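Local coordinates for 35 kDa hemin binding protein (Porphyromonas gingivalis, PDB 5Y1A), which probably serves as a hemin-binding virulence factor that carries a thioredoxin domain and an immunoglobulin-like beta-sandwich domain important for stability during type IX secretion, at residues K36-W47 and R72-G83. Residues are numbered along the deposited sequence; the frame is centred on the assembly and turned at random. Where two conformers were deposited one is given.
Sequences KNVVLEVFTAEW and RVFQTFVHYNDG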
ATOM      1  N   LYS A  36      -6.931  19.434  -0.618  1.00 14.55           N
ATOM      2  CA  LYS A  36      -5.862  18.772  -1.389  1.00 14.47           C
ATOM      3  C   LYS A  36      -4.822  18.049  -0.523  1.00 14.57           C
ATOM      4  O   LYS A  36      -4.257  18.623   0.413  1.00 13.93           O
ATOM      5  CB  LYS A  36      -5.188  19.816  -2.314  1.00 15.05           C
ATOM      6  CG  LYS A  36      -4.011  19.346  -3.161  1.00 17.04           C
ATOM      7  CD  LYS A  36      -4.474  18.510  -4.335  1.00 16.98           C
ATOM      8  CE  LYS A  36      -3.342  18.112  -5.311  1.00 18.29           C
ATOM      9  NZ  LYS A  36      -3.081  19.119  -6.377  1.00 23.42           N
ATOM     10  N   ASN A  37      -4.590  16.780  -0.863  1.00 13.11           N
ATOM     11  CA  ASN A  37      -3.429  16.023  -0.376  1.00 12.00           C
ATOM     12  C   ASN A  37      -2.509  15.788  -1.561  1.00 11.59           C
ATOM     13  O   ASN A  37      -2.986  15.660  -2.679  1.00 12.63           O
ATOM     14  CB  ASN A  37      -3.848  14.670   0.196  1.00 12.10           C
ATOM     15  CG  ASN A  37      -4.771  14.817   1.394  1.00 12.98           C
ATOM     16  OD1 ASN A  37      -4.557  15.690   2.229  1.00 15.58           O
ATOM     17  ND2 ASN A  37      -5.797  13.991   1.470  1.00 12.86           N
ATOM     18  N   VAL A  38      -1.211  15.722  -1.288  1.00 11.56           N
ATOM     19  CA  VAL A  38      -0.189  15.623  -2.316  1.00 10.78           C
ATOM     20  C   VAL A  38       0.404  14.229  -2.272  1.00 10.83           C
ATOM     21  O   VAL A  38       0.735  13.740  -1.206  1.00 12.36           O
ATOM     22  CB  VAL A  38       0.908  16.690  -2.107  1.00 10.20           C
ATOM     23  CG1 VAL A  38       2.206  16.308  -2.912  1.00 10.34           C
ATOM     24  CG2 VAL A  38       0.422  18.040  -2.584  1.00 10.12           C
ATOM     25  N   VAL A  39       0.511  13.596  -3.439  1.00 10.60           N
ATOM     26  CA  VAL A  39       1.216  12.319  -3.598  1.00 10.48           C
ATOM     27  C   VAL A  39       2.584  12.569  -4.227  1.00  9.69           C
ATOM     28  O   VAL A  39       2.703  13.320  -5.191  1.00 11.01           O
ATOM     29  CB  VAL A  39       0.376  11.353  -4.509  1.00 10.25           C
ATOM     30  CG1 VAL A  39       1.165  10.085  -4.872  1.00 11.44           C
ATOM     31  CG2 VAL A  39      -0.948  11.006  -3.832  1.00  9.94           C
ATOM     32  N   LEU A  40       3.620  11.957  -3.660  1.00  9.13           N
ATOM     33  CA  LEU A  40       4.952  11.969  -4.268  1.00  9.62           C
ATOM     34  C   LEU A  40       5.227  10.548  -4.710  1.00 10.04           C
ATOM     35  O   LEU A  40       4.952   9.617  -3.947  1.00 11.20           O
ATOM     36  CB  LEU A  40       6.015  12.425  -3.255  1.00 10.85           C
ATOM     37  CG  LEU A  40       5.761  13.770  -2.542  1.00 11.30           C
ATOM     38  CD1 LEU A  40       6.961  14.121  -1.651  1.00 11.76           C
ATOM     39  CD2 LEU A  40       5.502  14.877  -3.573  1.00 12.51           C
ATOM     40  N   GLU A  41       5.684  10.372  -5.955  1.00  9.10           N
ATOM     41  CA  GLU A  41       6.197   9.067  -6.422  1.00  8.32           C
ATOM     42  C   GLU A  41       7.689   9.220  -6.626  1.00  9.04           C
ATOM     43  O   GLU A  41       8.125  10.022  -7.444  1.00  8.32           O
ATOM     44  CB  GLU A  41       5.447   8.597  -7.699  1.00  7.90           C
ATOM     45  CG  GLU A  41       3.982   8.253  -7.349  1.00  8.06           C
ATOM     46  CD  GLU A  41       3.112   8.054  -8.571  1.00 10.54           C
ATOM     47  OE1 GLU A  41       3.016   9.016  -9.351  1.00 11.02           O
ATOM     48  OE2 GLU A  41       2.545   6.944  -8.746  1.00 10.87           O
ATOM     49  N   VAL A  42       8.465   8.484  -5.820  1.00  8.10           N
ATOM     50  CA  VAL A  42       9.916   8.550  -5.856  1.00  8.57           C
ATOM     51  C   VAL A  42      10.499   7.300  -6.503  1.00  8.78           C
ATOM     52  O   VAL A  42      10.121   6.167  -6.171  1.00  9.95           O
ATOM     53  CB  VAL A  42      10.504   8.647  -4.442  1.00  8.48           C
ATOM     54  CG1 VAL A  42      12.065   8.878  -4.519  1.00  7.79           C
ATOM     55  CG2 VAL A  42       9.748   9.730  -3.657  1.00  9.06           C
ATOM     56  N   PHE A  43      11.457   7.518  -7.403  1.00  9.06           N
ATOM     57  CA  PHE A  43      12.028   6.425  -8.209  1.00  9.06           C
ATOM     58  C   PHE A  43      13.418   6.079  -7.706  1.00  9.29           C
ATOM     59  O   PHE A  43      14.297   6.931  -7.633  1.00  9.57           O
ATOM     60  CB  PHE A  43      11.993   6.846  -9.686  1.00  9.00           C
ATOM     61  CG  PHE A  43      10.654   7.380 -10.074  1.00  9.65           C
ATOM     62  CD1 PHE A  43       9.513   6.574  -9.969  1.00  8.69           C
ATOM     63  CD2 PHE A  43      10.502   8.711 -10.475  1.00  8.02           C
ATOM     64  CE1 PHE A  43       8.234   7.117 -10.242  1.00  9.99           C
ATOM     65  CE2 PHE A  43       9.226   9.245 -10.764  1.00 11.26           C
ATOM     66  CZ  PHE A  43       8.109   8.443 -10.663  1.00 10.03           C
ATOM     67  N   THR A  44      13.596   4.812  -7.332  1.00  9.96           N
ATOM     68  CA  THR A  44      14.729   4.424  -6.505  1.00  9.26           C
ATOM     69  C   THR A  44      15.148   2.968  -6.759  1.00  9.73           C
ATOM     70  O   THR A  44      14.399   2.181  -7.360  1.00  9.31           O
ATOM     71  CB  THR A  44      14.368   4.653  -5.001  1.00 10.20           C
ATOM     72  OG1 THR A  44      15.540   4.543  -4.179  1.00 10.43           O
ATOM     73  CG2 THR A  44      13.306   3.646  -4.517  1.00  9.92           C
ATOM     74  N   ALA A  45      16.342   2.608  -6.296  1.00 10.01           N
ATOM     75  CA  ALA A  45      16.790   1.211  -6.322  1.00 10.20           C
ATOM     76  C   ALA A  45      17.782   0.893  -5.230  1.00 10.52           C
ATOM     77  O   ALA A  45      18.527   1.770  -4.788  1.00 11.01           O
ATOM     78  CB  ALA A  45      17.372   0.854  -7.680  1.00 10.82           C
ATOM     79  N   GLU A  46      17.825  -0.376  -4.838  1.00 10.49           N
ATOM     80  CA  GLU A  46      18.713  -0.816  -3.752  1.00 11.45           C
ATOM     81  C   GLU A  46      20.196  -0.726  -4.121  1.00 11.23           C
ATOM     82  O   GLU A  46      21.058  -0.565  -3.244  1.00 12.06           O
ATOM     83  CB  GLU A  46      18.316  -2.216  -3.300  1.00 11.47           C
ATOM     84  CG  GLU A  46      17.016  -2.171  -2.466  1.00 11.65           C
ATOM     85  CD  GLU A  46      16.565  -3.530  -1.953  1.00 12.17           C
ATOM     86  OE1 GLU A  46      17.110  -4.548  -2.431  1.00 12.50           O
ATOM     87  OE2 GLU A  46      15.643  -3.571  -1.093  1.00 11.67           O
ATOM     88  N   TRP A  47      20.480  -0.787  -5.422  1.00 11.21           N
ATOM     89  CA  TRP A  47      21.862  -0.652  -5.921  1.00 11.70           C
ATOM     90  C   TRP A  47      22.309   0.808  -6.065  1.00 12.20           C
ATOM     91  O   TRP A  47      23.493   1.085  -6.319  1.00 12.55           O
ATOM     92  CB  TRP A  47      22.042  -1.414  -7.253  1.00 11.76           C
ATOM     93  CG  TRP A  47      21.004  -1.055  -8.308  1.00 12.20           C
ATOM     94  CD1 TRP A  47      19.948  -1.827  -8.710  1.00 12.77           C
ATOM     95  CD2 TRP A  47      20.919   0.167  -9.074  1.00 14.20           C
ATOM     96  NE1 TRP A  47      19.219  -1.161  -9.677  1.00 13.07           N
ATOM     97  CE2 TRP A  47      19.796   0.053  -9.924  1.00 13.41           C
ATOM     98  CE3 TRP A  47      21.696   1.343  -9.130  1.00 12.61           C
ATOM     99  CZ2 TRP A  47      19.395   1.090 -10.796  1.00 12.17           C
ATOM    100  CZ3 TRP A  47      21.320   2.352 -10.006  1.00 13.19           C
ATOM    101  CH2 TRP A  47      20.171   2.221 -10.828  1.00 12.89           C
ATOM    102  N   ARG A  72      -0.609  15.949   5.055  0.50 18.24           N
ATOM    103  CA  ARG A  72      -1.263  15.946   3.747  0.50 16.39           C
ATOM    104  C   ARG A  72      -0.307  15.596   2.590  0.50 15.66           C
ATOM    105  O   ARG A  72      -0.654  15.765   1.412  0.50 15.58           O
ATOM    106  CB  ARG A  72      -1.949  17.300   3.507  0.50 16.09           C
ATOM    107  CG  ARG A  72      -3.145  17.541   4.427  0.50 16.00           C
ATOM    108  CD  ARG A  72      -3.655  18.991   4.408  0.50 15.35           C
ATOM    109  NE  ARG A  72      -4.054  19.462   3.078  0.50 12.75           N
ATOM    110  CZ  ARG A  72      -4.444  20.712   2.814  0.50 11.85           C
ATOM    111  NH1 ARG A  72      -4.501  21.619   3.798  0.50 11.74           N
ATOM    112  NH2 ARG A  72      -4.766  21.065   1.577  0.50  9.83           N
ATOM    113  N   VAL A  73       0.886  15.108   2.929  1.00 14.92           N
ATOM    114  CA  VAL A  73       1.844  14.630   1.905  1.00 13.21           C
ATOM    115  C   VAL A  73       2.014  13.117   2.046  1.00 12.46           C
ATOM    116  O   VAL A  73       2.425  12.624   3.099  1.00 11.85           O
ATOM    117  CB  VAL A  73       3.236  15.327   1.992  1.00 13.40           C
ATOM    118  CG1 VAL A  73       4.168  14.796   0.900  1.00 13.62           C
ATOM    119  CG2 VAL A  73       3.069  16.831   1.866  1.00 12.61           C
ATOM    120  N   PHE A  74       1.697  12.384   0.983  1.00 11.94           N
ATOM    121  CA  PHE A  74       1.756  10.920   1.022  1.00 11.45           C
ATOM    122  C   PHE A  74       2.877  10.476   0.091  1.00 12.49           C
ATOM    123  O   PHE A  74       2.698  10.506  -1.124  1.00 12.83           O
ATOM    124  CB  PHE A  74       0.430  10.300   0.552  1.00 11.24           C
ATOM    125  CG  PHE A  74      -0.786  10.792   1.306  1.00 12.86           C
ATOM    126  CD1 PHE A  74      -0.742  11.014   2.693  1.00 12.08           C
ATOM    127  CD2 PHE A  74      -1.983  11.024   0.632  1.00 12.12           C
ATOM    128  CE1 PHE A  74      -1.886  11.492   3.368  1.00 12.89           C
ATOM    129  CE2 PHE A  74      -3.123  11.471   1.304  1.00 14.25           C
ATOM    130  CZ  PHE A  74      -3.070  11.686   2.681  1.00 12.84           C
ATOM    131  N   GLN A  75       4.017  10.077   0.657  1.00 12.41           N
ATOM    132  CA  GLN A  75       5.148   9.607  -0.143  1.00 12.95           C
ATOM    133  C   GLN A  75       4.971   8.161  -0.598  1.00 11.91           C
ATOM    134  O   GLN A  75       4.347   7.337   0.084  1.00 12.33           O
ATOM    135  CB  GLN A  75       6.453   9.655   0.661  1.00 13.29           C
ATOM    136  CG  GLN A  75       6.848  10.979   1.258  1.00 14.90           C
ATOM    137  CD  GLN A  75       8.078  10.797   2.155  1.00 14.48           C
ATOM    138  OE1 GLN A  75       9.174  10.556   1.661  1.00 15.87           O
ATOM    139  NE2 GLN A  75       7.884  10.887   3.466  1.00 15.94           N
ATOM    140  N   THR A  76       5.502   7.862  -1.781  1.00 11.23           N
ATOM    141  CA  THR A  76       5.608   6.481  -2.246  1.00 10.97           C
ATOM    142  C   THR A  76       6.962   6.299  -2.931  1.00 10.66           C
ATOM    143  O   THR A  76       7.441   7.230  -3.579  1.00 12.37           O
ATOM    144  CB  THR A  76       4.501   6.108  -3.241  1.00 10.94           C
ATOM    145  OG1 THR A  76       4.668   6.865  -4.442  1.00 12.46           O
ATOM    146  CG2 THR A  76       3.122   6.369  -2.676  1.00 10.84           C
ATOM    147  N   PHE A  77       7.593   5.138  -2.727  1.00  9.27           N
ATOM    148  CA  PHE A  77       8.877   4.819  -3.356  1.00  8.83           C
ATOM    149  C   PHE A  77       8.643   3.630  -4.264  1.00  8.56           C
ATOM    150  O   PHE A  77       8.141   2.593  -3.813  1.00  9.02           O
ATOM    151  CB  PHE A  77       9.954   4.502  -2.316  1.00  9.45           C
ATOM    152  CG  PHE A  77      10.426   5.721  -1.566  1.00 10.16           C
ATOM    153  CD1 PHE A  77      11.661   6.309  -1.872  1.00 10.33           C
ATOM    154  CD2 PHE A  77       9.622   6.296  -0.569  1.00  9.70           C
ATOM    155  CE1 PHE A  77      12.093   7.483  -1.211  1.00  8.78           C
ATOM    156  CE2 PHE A  77      10.046   7.450   0.115  1.00 10.54           C
ATOM    157  CZ  PHE A  77      11.281   8.053  -0.202  1.00 11.52           C
ATOM    158  N   VAL A  78       9.029   3.785  -5.533  1.00  8.01           N
ATOM    159  CA  VAL A  78       8.787   2.784  -6.572  1.00  7.61           C
ATOM    160  C   VAL A  78      10.151   2.265  -6.998  1.00  8.64           C
ATOM    161  O   VAL A  78      10.996   3.035  -7.466  1.00  8.33           O
ATOM    162  CB  VAL A  78       8.094   3.415  -7.802  1.00  6.48           C
ATOM    163  CG1 VAL A  78       7.927   2.370  -8.904  1.00  7.72           C
ATOM    164  CG2 VAL A  78       6.711   4.018  -7.427  1.00  6.85           C
ATOM    165  N   HIS A  79      10.373   0.971  -6.800  1.00  9.02           N
ATOM    166  CA  HIS A  79      11.675   0.366  -7.077  1.00  9.57           C
ATOM    167  C   HIS A  79      11.775  -0.172  -8.493  1.00  9.83           C
ATOM    168  O   HIS A  79      10.783  -0.643  -9.034  1.00 10.19           O
ATOM    169  CB  HIS A  79      11.924  -0.756  -6.082  1.00  9.77           C
ATOM    170  CG  HIS A  79      12.434  -0.272  -4.760  1.00 10.00           C
ATOM    171  ND1 HIS A  79      13.742  -0.430  -4.369  1.00  9.70           N
ATOM    172  CD2 HIS A  79      11.824   0.424  -3.769  1.00 11.22           C
ATOM    173  CE1 HIS A  79      13.915   0.125  -3.182  1.00 10.27           C
ATOM    174  NE2 HIS A  79      12.771   0.657  -2.799  1.00  8.64           N
ATOM    175  N   TYR A  80      12.975  -0.114  -9.079  1.00  9.81           N
ATOM    176  CA  TYR A  80      13.189  -0.734 -10.380  1.00 11.01           C
ATOM    177  C   TYR A  80      14.536  -1.422 -10.519  1.00 11.01           C
ATOM    178  O   TYR A  80      15.561  -0.939 -10.007  1.00 11.01           O
ATOM    179  CB  TYR A  80      12.987   0.273 -11.514  1.00 11.54           C
ATOM    180  CG  TYR A  80      12.807  -0.389 -12.867  1.00 11.57           C
ATOM    181  CD1 TYR A  80      11.694  -1.191 -13.103  1.00 12.58           C
ATOM    182  CD2 TYR A  80      13.718  -0.190 -13.910  1.00 13.68           C
ATOM    183  CE1 TYR A  80      11.477  -1.803 -14.311  1.00 16.75           C
ATOM    184  CE2 TYR A  80      13.506  -0.827 -15.178  1.00 13.47           C
ATOM    185  CZ  TYR A  80      12.364  -1.621 -15.339  1.00 15.23           C
ATOM    186  OH  TYR A  80      12.036  -2.281 -16.507  1.00 18.01           O
ATOM    187  N   ASN A  81      14.542  -2.542 -11.252  1.00 10.21           N
ATOM    188  CA  ASN A  81      15.800  -3.281 -11.507  1.00 10.86           C
ATOM    189  C   ASN A  81      16.548  -3.658 -10.228  1.00 10.22           C
ATOM    190  O   ASN A  81      17.768  -3.479 -10.121  1.00 10.86           O
ATOM    191  CB  ASN A  81      16.721  -2.550 -12.491  1.00 10.13           C
ATOM    192  CG  ASN A  81      16.259  -2.687 -13.937  1.00 10.49           C
ATOM    193  OD1 ASN A  81      15.334  -3.439 -14.217  1.00 11.22           O
ATOM    194  ND2 ASN A  81      16.883  -1.937 -14.846  1.00 10.58           N
ATOM    195  N   ASP A  82      15.809  -4.173  -9.253  1.00 10.19           N
ATOM    196  CA  ASP A  82      16.433  -4.573  -8.000  1.00 10.17           C
ATOM    197  C   ASP A  82      15.692  -5.730  -7.354  1.00 10.99           C
ATOM    198  O   ASP A  82      14.800  -6.291  -7.967  1.00 10.02           O
ATOM    199  CB  ASP A  82      16.668  -3.363  -7.053  1.00 10.43           C
ATOM    200  CG  ASP A  82      15.388  -2.821  -6.387  1.00 10.80           C
ATOM    201  OD1 ASP A  82      14.297  -3.417  -6.546  1.00 10.73           O
ATOM    202  OD2 ASP A  82      15.515  -1.787  -5.690  1.00 10.97           O
ATOM    203  N   GLY A  83      16.059  -6.073  -6.121  1.00 10.53           N
ATOM    204  CA  GLY A  83      15.409  -7.174  -5.420  1.00 10.38           C
ATOM    205  C   GLY A  83      13.912  -6.996  -5.172  1.00 10.60           C
ATOM    206  O   GLY A  83      13.166  -7.997  -5.056  1.00 10.68           O
TER
HETATM  207  O   HOH W   1      18.300  -5.455  -4.516  1.00 15.95           O
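Asp-82 OD2 accepts from both segments at once, from Glu-46 N across the contact and from His-79 ND1 within its own, just past the ends of two parallel strands. His-79 ND1 donates to the syn lone pair of Asp-82 OD2 at 2.6 Å, in the imidazole plane and nearly straight. Glu-46 N donates to the anti lone pair of Asp-82 OD2 at 2.8 Å. Asp-82 OD1 meanwhile caps the N of Ile-84 at the start of the following helix. The imidazole is also covered on one face: Thr-44 CG2 lies 3.6 Å from the centroid of the His-79 ring, a CH-pi contact. That methyl sits between the backbone N and carbonyl carbon of Thr-44, with OG1 anti to N (chi1 -168°), and the same side chain reaches Cys-51 of a CxxC pattern like that of thioredoxins.

Strand 38-44 pairs in parallel with strand 73-79, side chains alternating between two faces. Leu-40 O accepts both the N and the hydroxyl of Thr-76; Thr-76 OG1 approaches Leu-40 O at 2.8 Å in the carbonyl plane, on a lone pair. On the face of Leu-40, turned to helix 51-63, Val-42 CB lies over the Phe-77 ring, 4.0 Å from its centroid. At the other end, in the conformer given, Arg-72 grips Lys-36 O side-on through NE and NH2, the oxygen lying in the guanidinium plane.

This pairing joins strands of the thioredoxin-like sheet. The straight, in-plane bond to Asp-82 OD2, with Thr-44 CG2 over one face, would hold the imidazole's rotation and tie it to the turn after Thr-44.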